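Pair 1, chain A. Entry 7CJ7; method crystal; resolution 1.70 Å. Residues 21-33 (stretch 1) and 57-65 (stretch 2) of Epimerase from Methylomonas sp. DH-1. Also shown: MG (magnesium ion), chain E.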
# COMPACT_ATOMS: atom_id res chain seq x y z
N SER A 21 23.72 4.82 15.65
CA SER A 21 24.87 4.69 16.58
C SER A 21 26.05 5.48 16.02
O SER A 21 25.98 5.90 14.85
CB SER A 21 25.24 3.25 16.78
OG SER A 21 25.76 2.70 15.57
N ALA A 22 27.11 5.68 16.80
CA ALA A 22 28.36 6.31 16.33
C ALA A 22 28.79 5.64 15.02
O ALA A 22 29.12 6.36 14.06
CB ALA A 22 29.44 6.20 17.38
N ALA A 23 28.76 4.31 15.00
CA ALA A 23 29.21 3.47 13.86
C ALA A 23 28.23 3.60 12.69
O ALA A 23 28.70 3.77 11.54
CB ALA A 23 29.33 2.03 14.31
N GLY A 24 26.92 3.50 12.98
CA GLY A 24 25.85 3.61 11.98
C GLY A 24 25.92 4.95 11.28
O GLY A 24 25.81 5.00 10.03
N ALA A 25 26.13 6.02 12.05
CA ALA A 25 26.19 7.40 11.52
C ALA A 25 27.37 7.52 10.56
O ALA A 25 27.20 8.07 9.45
CB ALA A 25 26.29 8.38 12.65
N ARG A 26 28.54 7.00 10.94
CA ARG A 26 29.76 7.12 10.11
C ARG A 26 29.57 6.32 8.82
O ARG A 26 29.93 6.84 7.75
CB ARG A 26 31.01 6.66 10.86
CG ARG A 26 32.27 6.67 9.99
CD ARG A 26 33.53 6.30 10.73
NE ARG A 26 33.94 7.38 11.61
CZ ARG A 26 34.65 8.43 11.22
NH1 ARG A 26 35.11 8.52 9.98
NH2 ARG A 26 34.95 9.38 12.08
N LYS A 27 29.00 5.12 8.92
CA LYS A 27 28.76 4.23 7.76
C LYS A 27 27.84 4.95 6.78
O LYS A 27 28.17 4.99 5.57
CB LYS A 27 28.15 2.91 8.25
CG LYS A 27 27.99 1.82 7.22
CD LYS A 27 27.72 0.50 7.90
CE LYS A 27 27.61 -0.68 6.97
NZ LYS A 27 26.30 -0.70 6.28
N ALA A 28 26.75 5.54 7.29
CA ALA A 28 25.72 6.20 6.46
C ALA A 28 26.29 7.48 5.84
O ALA A 28 26.07 7.71 4.64
CB ALA A 28 24.49 6.47 7.29
N ILE A 29 27.00 8.28 6.62
CA ILE A 29 27.53 9.60 6.15
C ILE A 29 28.64 9.34 5.13
O ILE A 29 28.60 9.94 4.05
CB ILE A 29 27.94 10.48 7.34
CG1 ILE A 29 26.69 10.99 8.06
CG2 ILE A 29 28.85 11.62 6.89
CD1 ILE A 29 26.94 11.66 9.39
N ALA A 30 29.54 8.41 5.41
CA ALA A 30 30.62 8.02 4.48
C ALA A 30 29.99 7.47 3.19
O ALA A 30 30.47 7.82 2.09
CB ALA A 30 31.56 7.03 5.14
N GLY A 31 28.93 6.67 3.32
CA GLY A 31 28.22 6.06 2.17
C GLY A 31 27.60 7.12 1.27
O GLY A 31 27.82 7.07 0.05
N ALA A 32 26.82 8.05 1.84
CA ALA A 32 26.17 9.15 1.09
C ALA A 32 27.24 10.02 0.41
O ALA A 32 27.06 10.36 -0.77
CB ALA A 32 25.29 9.93 2.01
N ALA A 33 28.33 10.35 1.12
CA ALA A 33 29.45 11.15 0.56
C ALA A 33 30.08 10.40 -0.61
O ALA A 33 30.31 11.02 -1.68
CB ALA A 33 30.46 11.45 1.64
N ASP A 57 30.27 16.49 13.74
CA ASP A 57 31.70 16.25 13.39
C ASP A 57 31.79 15.39 12.12
O ASP A 57 32.65 15.68 11.27
CB ASP A 57 32.45 15.59 14.55
CG ASP A 57 32.70 16.49 15.74
OD1 ASP A 57 32.51 17.73 15.60
OD2 ASP A 57 33.12 15.95 16.79
N LEU A 58 30.93 14.38 12.00
CA LEU A 58 30.94 13.46 10.82
C LEU A 58 30.52 14.24 9.57
O LEU A 58 31.16 14.07 8.52
CB LEU A 58 30.01 12.27 11.07
CG LEU A 58 30.55 11.23 12.05
CD1 LEU A 58 29.46 10.24 12.44
CD2 LEU A 58 31.76 10.53 11.48
N LEU A 59 29.47 15.06 9.68
CA LEU A 59 29.01 15.88 8.53
C LEU A 59 30.16 16.76 8.05
O LEU A 59 30.35 16.86 6.84
CB LEU A 59 27.78 16.70 8.93
CG LEU A 59 26.53 15.87 9.20
CD1 LEU A 59 25.38 16.74 9.68
CD2 LEU A 59 26.12 15.09 7.95
N GLN A 60 30.91 17.38 8.96
CA GLN A 60 32.05 18.26 8.61
C GLN A 60 33.16 17.42 7.96
O GLN A 60 33.69 17.83 6.91
CB GLN A 60 32.56 18.96 9.87
CG GLN A 60 31.56 19.94 10.46
CD GLN A 60 32.08 20.53 11.75
OE1 GLN A 60 32.16 19.86 12.77
NE2 GLN A 60 32.46 21.80 11.69
N GLU A 61 33.47 16.28 8.56
CA GLU A 61 34.54 15.34 8.12
C GLU A 61 34.30 14.94 6.66
O GLU A 61 35.28 14.91 5.90
CB GLU A 61 34.57 14.14 9.07
CG GLU A 61 35.63 13.11 8.74
CD GLU A 61 35.74 11.96 9.72
OE1 GLU A 61 35.02 11.97 10.73
OE2 GLU A 61 36.57 11.05 9.48
N TYR A 62 33.05 14.66 6.27
CA TYR A 62 32.71 14.14 4.92
C TYR A 62 32.08 15.23 4.04
O TYR A 62 31.64 14.89 2.93
CB TYR A 62 31.81 12.91 5.05
CG TYR A 62 32.54 11.71 5.58
CD1 TYR A 62 33.27 10.89 4.74
CD2 TYR A 62 32.54 11.41 6.94
CE1 TYR A 62 33.97 9.80 5.23
CE2 TYR A 62 33.23 10.32 7.44
CZ TYR A 62 33.94 9.50 6.58
OH TYR A 62 34.62 8.42 7.07
N ASN A 63 32.06 16.48 4.51
CA ASN A 63 31.52 17.65 3.77
C ASN A 63 30.11 17.33 3.26
O ASN A 63 29.84 17.47 2.05
CB ASN A 63 32.39 18.07 2.59
CG ASN A 63 31.97 19.40 2.00
OD1 ASN A 63 32.04 19.61 0.79
ND2 ASN A 63 31.51 20.30 2.85
N LEU A 64 29.24 16.91 4.17
CA LEU A 64 27.86 16.53 3.83
C LEU A 64 26.89 17.41 4.62
O LEU A 64 27.20 17.76 5.74
CB LEU A 64 27.69 15.05 4.18
CG LEU A 64 26.54 14.33 3.50
CD1 LEU A 64 26.72 14.31 2.00
CD2 LEU A 64 26.40 12.92 4.06
N ARG A 65 25.74 17.74 4.03
CA ARG A 65 24.66 18.44 4.76
C ARG A 65 23.68 17.38 5.29
O ARG A 65 23.81 16.18 4.92
CB ARG A 65 24.00 19.47 3.83
CG ARG A 65 24.94 20.58 3.39
CD ARG A 65 24.27 21.75 2.72
NE ARG A 65 23.60 21.46 1.46
CZ ARG A 65 24.22 21.32 0.27
NH1 ARG A 65 25.54 21.39 0.20
NH2 ARG A 65 23.53 21.08 -0.83
MG MG E . 32.09 19.28 16.81
O HOH W 1 32.79 17.65 18.59
O HOH W 2 31.90 20.45 15.23
O HOH W 3 30.30 18.81 17.21
O HOH W 4 32.23 21.00 18.15

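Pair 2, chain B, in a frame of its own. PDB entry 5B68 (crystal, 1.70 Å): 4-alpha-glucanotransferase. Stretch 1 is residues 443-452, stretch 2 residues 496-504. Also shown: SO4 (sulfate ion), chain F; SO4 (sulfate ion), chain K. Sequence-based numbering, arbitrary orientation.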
# COMPACT_ATOMS: atom_id res chain seq x y z
N TRP B 443 5.23 10.22 5.31
CA TRP B 443 5.35 8.74 5.25
C TRP B 443 4.93 8.17 6.63
O TRP B 443 4.11 7.23 6.74
CB TRP B 443 6.78 8.37 4.91
CG TRP B 443 7.12 6.91 4.86
CD1 TRP B 443 8.22 6.35 5.39
CD2 TRP B 443 6.46 5.88 4.12
NE1 TRP B 443 8.25 5.01 5.14
CE2 TRP B 443 7.22 4.70 4.30
CE3 TRP B 443 5.33 5.82 3.32
CZ2 TRP B 443 6.84 3.47 3.76
CZ3 TRP B 443 4.94 4.64 2.79
CH2 TRP B 443 5.72 3.45 2.99
N ARG B 444 5.49 8.74 7.74
CA ARG B 444 5.05 8.38 9.05
C ARG B 444 3.51 8.44 9.23
O ARG B 444 2.90 7.51 9.77
CB ARG B 444 5.65 9.31 10.15
CG ARG B 444 5.22 8.88 11.54
CD ARG B 444 5.68 9.88 12.59
NE ARG B 444 4.87 11.07 12.55
CZ ARG B 444 5.06 12.17 13.30
NH1 ARG B 444 6.09 12.22 14.14
NH2 ARG B 444 4.27 13.26 13.15
N ASN B 445 2.91 9.56 8.81
CA ASN B 445 1.52 9.80 9.15
C ASN B 445 0.59 8.84 8.37
O ASN B 445 -0.40 8.34 8.97
CB ASN B 445 1.17 11.26 8.87
CG ASN B 445 1.78 12.21 9.91
OD1 ASN B 445 2.35 11.79 10.90
ND2 ASN B 445 1.61 13.47 9.69
N LEU B 446 0.89 8.58 7.10
CA LEU B 446 0.05 7.63 6.35
C LEU B 446 0.19 6.21 6.97
O LEU B 446 -0.83 5.53 7.22
CB LEU B 446 0.29 7.69 4.89
CG LEU B 446 1.49 6.98 4.29
CD1 LEU B 446 1.27 5.50 4.01
CD2 LEU B 446 1.89 7.70 3.07
N LEU B 447 1.42 5.83 7.33
CA LEU B 447 1.62 4.55 7.94
C LEU B 447 0.91 4.41 9.28
O LEU B 447 0.30 3.34 9.61
CB LEU B 447 3.11 4.21 8.10
CG LEU B 447 3.92 3.95 6.86
CD1 LEU B 447 5.44 3.96 7.11
CD2 LEU B 447 3.48 2.60 6.28
N ARG B 448 1.05 5.42 10.13
CA ARG B 448 0.44 5.32 11.40
C ARG B 448 -1.12 5.16 11.29
O ARG B 448 -1.71 4.43 12.06
CB ARG B 448 0.78 6.57 12.22
CG ARG B 448 0.24 6.50 13.59
CD ARG B 448 0.98 7.41 14.51
NE ARG B 448 2.39 7.09 14.61
CZ ARG B 448 3.22 7.71 15.42
NH1 ARG B 448 2.76 8.69 16.21
NH2 ARG B 448 4.52 7.40 15.47
N THR B 449 -1.75 5.85 10.36
CA THR B 449 -3.18 5.70 10.14
C THR B 449 -3.55 4.29 9.59
O THR B 449 -4.45 3.63 10.11
CB THR B 449 -3.71 6.80 9.27
OG1 THR B 449 -3.50 8.06 9.95
CG2 THR B 449 -5.19 6.61 9.01
N VAL B 450 -2.78 3.82 8.64
CA VAL B 450 -2.98 2.49 8.04
C VAL B 450 -2.89 1.41 9.09
O VAL B 450 -3.70 0.49 9.12
CB VAL B 450 -2.07 2.20 6.80
CG1 VAL B 450 -2.27 0.79 6.30
CG2 VAL B 450 -2.33 3.15 5.69
N LEU B 451 -1.93 1.54 9.99
CA LEU B 451 -1.70 0.55 11.03
C LEU B 451 -2.51 0.72 12.31
O LEU B 451 -2.46 -0.13 13.16
CB LEU B 451 -0.22 0.52 11.39
CG LEU B 451 0.65 -0.15 10.34
CD1 LEU B 451 2.04 0.44 10.33
CD2 LEU B 451 0.70 -1.65 10.57
N ARG B 452 -3.26 1.80 12.43
CA ARG B 452 -3.87 2.11 13.71
C ARG B 452 -4.83 1.04 14.21
O ARG B 452 -4.85 0.72 15.37
CB ARG B 452 -4.59 3.45 13.68
CG ARG B 452 -4.88 3.99 15.06
CD ARG B 452 -5.42 5.38 15.00
NE ARG B 452 -4.38 6.37 14.80
CZ ARG B 452 -3.49 6.74 15.71
NH1 ARG B 452 -2.60 7.66 15.41
NH2 ARG B 452 -3.49 6.21 16.91
N LEU B 496 9.53 0.75 11.98
CA LEU B 496 9.26 1.49 13.20
C LEU B 496 7.76 1.59 13.44
O LEU B 496 7.31 1.23 14.52
CB LEU B 496 9.88 2.87 13.18
CG LEU B 496 9.55 3.85 14.33
CD1 LEU B 496 9.88 3.30 15.70
CD2 LEU B 496 10.30 5.14 14.05
N GLU B 497 7.03 2.11 12.48
CA GLU B 497 5.59 2.23 12.65
C GLU B 497 4.86 0.89 12.91
O GLU B 497 3.95 0.80 13.78
CB GLU B 497 5.00 3.04 11.54
CG GLU B 497 5.33 4.53 11.63
CD GLU B 497 4.85 5.17 12.90
OE1 GLU B 497 3.64 5.04 13.25
OE2 GLU B 497 5.69 5.83 13.58
N ALA B 498 5.23 -0.14 12.17
CA ALA B 498 4.75 -1.48 12.42
C ALA B 498 5.12 -2.04 13.79
O ALA B 498 4.26 -2.63 14.48
CB ALA B 498 5.15 -2.45 11.27
N GLU B 499 6.35 -1.83 14.24
CA GLU B 499 6.75 -2.30 15.54
C GLU B 499 5.94 -1.61 16.62
O GLU B 499 5.44 -2.31 17.50
CB GLU B 499 8.24 -2.16 15.75
CG GLU B 499 8.74 -2.73 17.06
CD GLU B 499 8.73 -4.26 17.14
OE1 GLU B 499 8.35 -4.91 16.18
OE2 GLU B 499 9.09 -4.82 18.17
N LEU B 500 5.69 -0.31 16.50
CA LEU B 500 4.91 0.45 17.53
C LEU B 500 3.43 -0.04 17.57
O LEU B 500 2.77 -0.04 18.64
CB LEU B 500 4.93 1.94 17.23
CG LEU B 500 6.25 2.70 17.28
CD1 LEU B 500 6.14 4.15 16.85
CD2 LEU B 500 6.85 2.57 18.69
N ALA B 501 2.95 -0.49 16.42
CA ALA B 501 1.61 -1.01 16.27
C ALA B 501 1.53 -2.52 16.57
O ALA B 501 0.44 -3.03 16.50
CB ALA B 501 1.10 -0.76 14.85
N GLY B 502 2.64 -3.20 16.91
CA GLY B 502 2.68 -4.67 17.18
C GLY B 502 2.31 -5.50 15.95
O GLY B 502 1.67 -6.56 16.04
N ALA B 503 2.66 -4.96 14.80
CA ALA B 503 2.21 -5.48 13.51
C ALA B 503 3.15 -6.37 12.72
O ALA B 503 4.36 -6.30 12.82
CB ALA B 503 1.74 -4.29 12.61
N VAL B 504 2.54 -7.15 11.83
CA VAL B 504 3.20 -7.91 10.76
C VAL B 504 3.39 -6.96 9.61
O VAL B 504 2.48 -6.11 9.29
CB VAL B 504 2.31 -9.08 10.30
CG1 VAL B 504 2.82 -9.72 9.05
CG2 VAL B 504 2.29 -10.13 11.39
S SO4 F . -0.80 8.63 18.43
O1 SO4 F . -0.99 9.90 19.19
O2 SO4 F . 0.36 7.90 18.94
O3 SO4 F . -0.63 9.02 16.99
O4 SO4 F . -1.94 7.77 18.73
S SO4 K . 6.00 15.53 15.56
O1 SO4 K . 5.90 15.98 16.98
O2 SO4 K . 6.62 16.56 14.69
O3 SO4 K . 6.86 14.30 15.49
O4 SO4 K . 4.60 15.30 15.13

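Where does the arginine that the two contacts share find its carboxylate? R26(A) and R448(B) superpose almost exactly, with side-chain centres 0.2 Å apart, yet they reach glutamates at different positions. In pair 1 the partner is E61(A), with R26(A) NH1 bonding to E61(A) OE2 at 3.0 Å and R26(A) NH2 to E61(A) OE1 at 2.9 Å. In pair 2 the position of E61(A) holds L500(B), and the glutamate is E497(B), one helical turn earlier, matching L58(A). There R448(B) NE bonds to E497(B) OE1 at 2.8 Å and R448(B) NH2 to E497(B) OE2 at 2.7 Å. Both are two-bond salt bridges, but the second places its acid where pair 1 places a leucine, and E497(B) is buried whereas E61(A) is exposed.

What backbone frame makes the comparison possible? In each pair two helices run roughly in the same direction, crossing at -25° with axes 9.8 Å apart at closest approach in pair 1, and at -31° with 9.5 Å in pair 2. Fourteen central residues superpose with an RMSD of 0.6 Å. The agreement continues past the end of the second helix, where N63(A) and G502(B) both adopt positive phi and the chain then carries L64(A) and A503(B) back toward the first helix.

How can a leucine and a glutamate fill the same hole? L58(A) sits among A22(A), A25(A), R26(A) and I29(A), while E497(B) sits among the matching R444(B), L447(B), R448(B) and L451(B). The leucine answers with methyl contacts: L58(A) CD1 lies 3.7 Å from A25(A) CB, and L58(A) CD2 lies over one face of the R26(A) guanidinium, 3.4 Å from R26(A) NH2. The glutamate packs its aliphatic part against the helix, E497(B) CB being 4.1 Å from L447(B) CB, and brings its carboxylate to the edge of the R448(B) guanidinium, so one residue serves as both knob and salt-bridge partner.

What closes the contact at the end of the second helix? In pair 1 the large side chains Y62(A) and L64(A) pack on I29(A), with I29(A) CG2 3.7 Å from Y62(A) CD2 and 4.0 Å from L64(A) CD2. The Y62(A) ring also lies with one face over A30(A), whose CB is 3.7 Å from Y62(A) CE1. In pair 2 the matching A501(B) and A503(B) are small, and L451(B), in the place of I29(A), meets both: L451(B) CB is 3.9 Å from A501(B) CB, and L451(B) CD2 is 3.5 Å from A503(B) CB. Where A30(A) meets the tyrosine, R452(B) has no contact with stretch 2; it binds a sulfate, probably from the crystallisation liquor, with R452(B) NH2 2.9 Å from O4 of that ion (chain F).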